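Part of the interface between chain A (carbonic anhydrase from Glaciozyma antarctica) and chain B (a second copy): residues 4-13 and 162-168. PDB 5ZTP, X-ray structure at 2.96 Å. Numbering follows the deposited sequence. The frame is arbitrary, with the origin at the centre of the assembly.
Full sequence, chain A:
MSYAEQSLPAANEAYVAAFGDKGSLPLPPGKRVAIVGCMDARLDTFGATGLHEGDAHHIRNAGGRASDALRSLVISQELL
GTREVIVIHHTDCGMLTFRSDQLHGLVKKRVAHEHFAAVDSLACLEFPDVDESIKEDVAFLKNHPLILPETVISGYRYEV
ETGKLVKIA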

# COMPACT_ATOMS: atom_id res chain seq x y z
N ALA A 4 -14.13 -11.34 -5.87
CA ALA A 4 -13.63 -12.35 -4.94
C ALA A 4 -14.25 -13.71 -5.19
O ALA A 4 -13.55 -14.72 -5.20
CB ALA A 4 -13.88 -11.91 -3.50
N GLU A 5 -15.57 -13.73 -5.36
CA GLU A 5 -16.31 -14.96 -5.62
C GLU A 5 -16.09 -15.42 -7.09
O GLU A 5 -15.67 -16.55 -7.34
CB GLU A 5 -17.82 -14.80 -5.29
CG GLU A 5 -18.20 -14.74 -3.79
CD GLU A 5 -17.89 -16.02 -2.98
OE1 GLU A 5 -17.52 -17.05 -3.57
OE2 GLU A 5 -18.01 -16.02 -1.72
N GLN A 6 -16.32 -14.52 -8.05
CA GLN A 6 -16.37 -14.92 -9.47
C GLN A 6 -15.00 -15.14 -10.13
O GLN A 6 -14.77 -16.21 -10.68
CB GLN A 6 -17.27 -13.97 -10.29
CG GLN A 6 -18.79 -14.29 -10.16
CD GLN A 6 -19.60 -13.45 -9.12
OE1 GLN A 6 -20.25 -13.96 -8.16
NE2 GLN A 6 -19.57 -12.14 -9.33
N SER A 7 -14.07 -14.20 -10.05
CA SER A 7 -12.81 -14.34 -10.80
C SER A 7 -11.58 -14.82 -10.02
O SER A 7 -10.64 -15.34 -10.62
CB SER A 7 -12.49 -13.02 -11.50
OG SER A 7 -13.66 -12.34 -11.88
N LEU A 8 -11.55 -14.64 -8.70
CA LEU A 8 -10.30 -14.83 -7.91
C LEU A 8 -9.88 -16.29 -7.75
O LEU A 8 -8.69 -16.59 -7.75
CB LEU A 8 -10.42 -14.14 -6.55
CG LEU A 8 -9.16 -13.94 -5.68
CD1 LEU A 8 -9.26 -12.69 -4.84
CD2 LEU A 8 -8.92 -15.09 -4.72
N PRO A 9 -10.85 -17.21 -7.60
CA PRO A 9 -10.45 -18.57 -7.31
C PRO A 9 -9.61 -19.21 -8.39
O PRO A 9 -8.65 -19.90 -8.05
CB PRO A 9 -11.79 -19.30 -7.15
CG PRO A 9 -12.71 -18.26 -6.61
CD PRO A 9 -12.29 -17.00 -7.33
N ALA A 10 -9.94 -18.97 -9.65
CA ALA A 10 -9.15 -19.53 -10.75
C ALA A 10 -7.85 -18.76 -10.95
O ALA A 10 -6.84 -19.33 -11.36
CB ALA A 10 -9.95 -19.53 -12.04
N ALA A 11 -7.89 -17.46 -10.70
CA ALA A 11 -6.74 -16.58 -10.95
C ALA A 11 -5.62 -16.90 -10.02
O ALA A 11 -4.46 -16.81 -10.39
CB ALA A 11 -7.14 -15.14 -10.77
N ASN A 12 -5.96 -17.26 -8.79
CA ASN A 12 -4.97 -17.66 -7.81
C ASN A 12 -4.50 -19.08 -8.11
O ASN A 12 -3.31 -19.35 -8.08
CB ASN A 12 -5.51 -17.54 -6.38
CG ASN A 12 -4.43 -17.73 -5.31
OD1 ASN A 12 -4.52 -18.64 -4.48
ND2 ASN A 12 -3.40 -16.89 -5.32
N GLU A 13 -5.44 -19.98 -8.43
CA GLU A 13 -5.09 -21.33 -8.90
C GLU A 13 -3.97 -21.21 -9.92
O GLU A 13 -2.93 -21.86 -9.79
CB GLU A 13 -6.29 -22.06 -9.52
CG GLU A 13 -7.18 -22.82 -8.53
CD GLU A 13 -8.54 -23.22 -9.15
OE1 GLU A 13 -8.60 -23.47 -10.39
OE2 GLU A 13 -9.57 -23.27 -8.43
N THR B 162 2.61 -21.63 -0.05
CA THR B 162 1.94 -22.15 -1.25
C THR B 162 1.68 -21.12 -2.34
O THR B 162 1.66 -21.45 -3.51
CB THR B 162 0.61 -22.80 -0.88
OG1 THR B 162 -0.17 -21.90 -0.08
CG2 THR B 162 0.87 -24.06 -0.06
N GLY B 163 1.52 -19.86 -1.94
CA GLY B 163 1.06 -18.78 -2.84
C GLY B 163 -0.47 -18.71 -2.91
O GLY B 163 -1.03 -18.04 -3.78
N LYS B 164 -1.15 -19.41 -2.01
CA LYS B 164 -2.60 -19.58 -2.06
C LYS B 164 -3.26 -18.49 -1.25
O LYS B 164 -2.73 -18.07 -0.23
CB LYS B 164 -3.05 -20.95 -1.51
CG LYS B 164 -4.12 -21.63 -2.35
CD LYS B 164 -4.17 -23.15 -2.11
CE LYS B 164 -4.45 -23.52 -0.65
NZ LYS B 164 -4.16 -24.94 -0.28
N LEU B 165 -4.42 -18.04 -1.71
CA LEU B 165 -5.22 -17.10 -0.96
C LEU B 165 -6.34 -17.93 -0.44
O LEU B 165 -6.99 -18.59 -1.21
CB LEU B 165 -5.73 -15.97 -1.86
CG LEU B 165 -4.69 -14.97 -2.40
CD1 LEU B 165 -5.23 -14.07 -3.49
CD2 LEU B 165 -4.18 -14.13 -1.25
N VAL B 166 -6.54 -17.94 0.86
CA VAL B 166 -7.48 -18.86 1.46
C VAL B 166 -8.58 -18.08 2.18
O VAL B 166 -8.32 -17.38 3.15
CB VAL B 166 -6.76 -19.76 2.49
CG1 VAL B 166 -7.72 -20.76 3.10
CG2 VAL B 166 -5.58 -20.46 1.85
N LYS B 167 -9.81 -18.22 1.70
CA LYS B 167 -10.94 -17.48 2.23
C LYS B 167 -11.11 -17.66 3.74
O LYS B 167 -11.34 -18.78 4.19
CB LYS B 167 -12.22 -17.94 1.53
CG LYS B 167 -13.12 -16.81 1.09
CD LYS B 167 -14.31 -16.59 1.99
CE LYS B 167 -15.46 -16.00 1.17
NZ LYS B 167 -16.11 -14.89 1.91
N ILE B 168 -11.01 -16.57 4.50
CA ILE B 168 -11.18 -16.57 5.97
C ILE B 168 -12.48 -15.88 6.41
O ILE B 168 -13.12 -16.30 7.39
CB ILE B 168 -9.97 -15.89 6.69
CG1 ILE B 168 -8.66 -16.61 6.40
CG2 ILE B 168 -10.20 -15.77 8.21
CD1 ILE B 168 -8.73 -18.12 6.46

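Helical residues of one copy meet an extended segment of the other. From Leu8(A) to Asn12(A) the chain is helical, and Asn12(A) N bonds to Leu8(A) O at 3.0 Å, so these two residues lie one turn apart with both CA-to-CB bonds toward chain B. Residues 165-167 of chain B lie in a strand, whose alternation turns Leu165(B) and Lys167(B) toward the chain A stretch and Val166(B) away. The closest CA atoms are those of Asn12(A) and Lys164(B), 6.5 Å apart.

The rule at this contact is an amide reading backbone. Leu165(B) N donates to Asn12(A) OD1 at 2.8 Å, and Asn12(A) ND2 donates to Gly163(B) O at 3.1 Å; with angles near 150°, one planar group serves a donor and an acceptor that flank Lys164(B). Both partners are main-chain atoms, and the end of the Lys164(B) side chain leads away from the contact. Gly163(B) has phi/psi of 86/12, where a CB would jam against the preceding carbonyl oxygen, so its own backbone calls for glycine.

One turn before Asn12(A), Leu8(A) CD2 packs against Leu165(B) CD1 at 4.0 Å, adding apolar contact beside the buried amide. At the exposed margin, Glu5(A) OE2 lies 4.3 Å from Lys167(B) NZ: opposite charges near each other, but beyond a salt bridge.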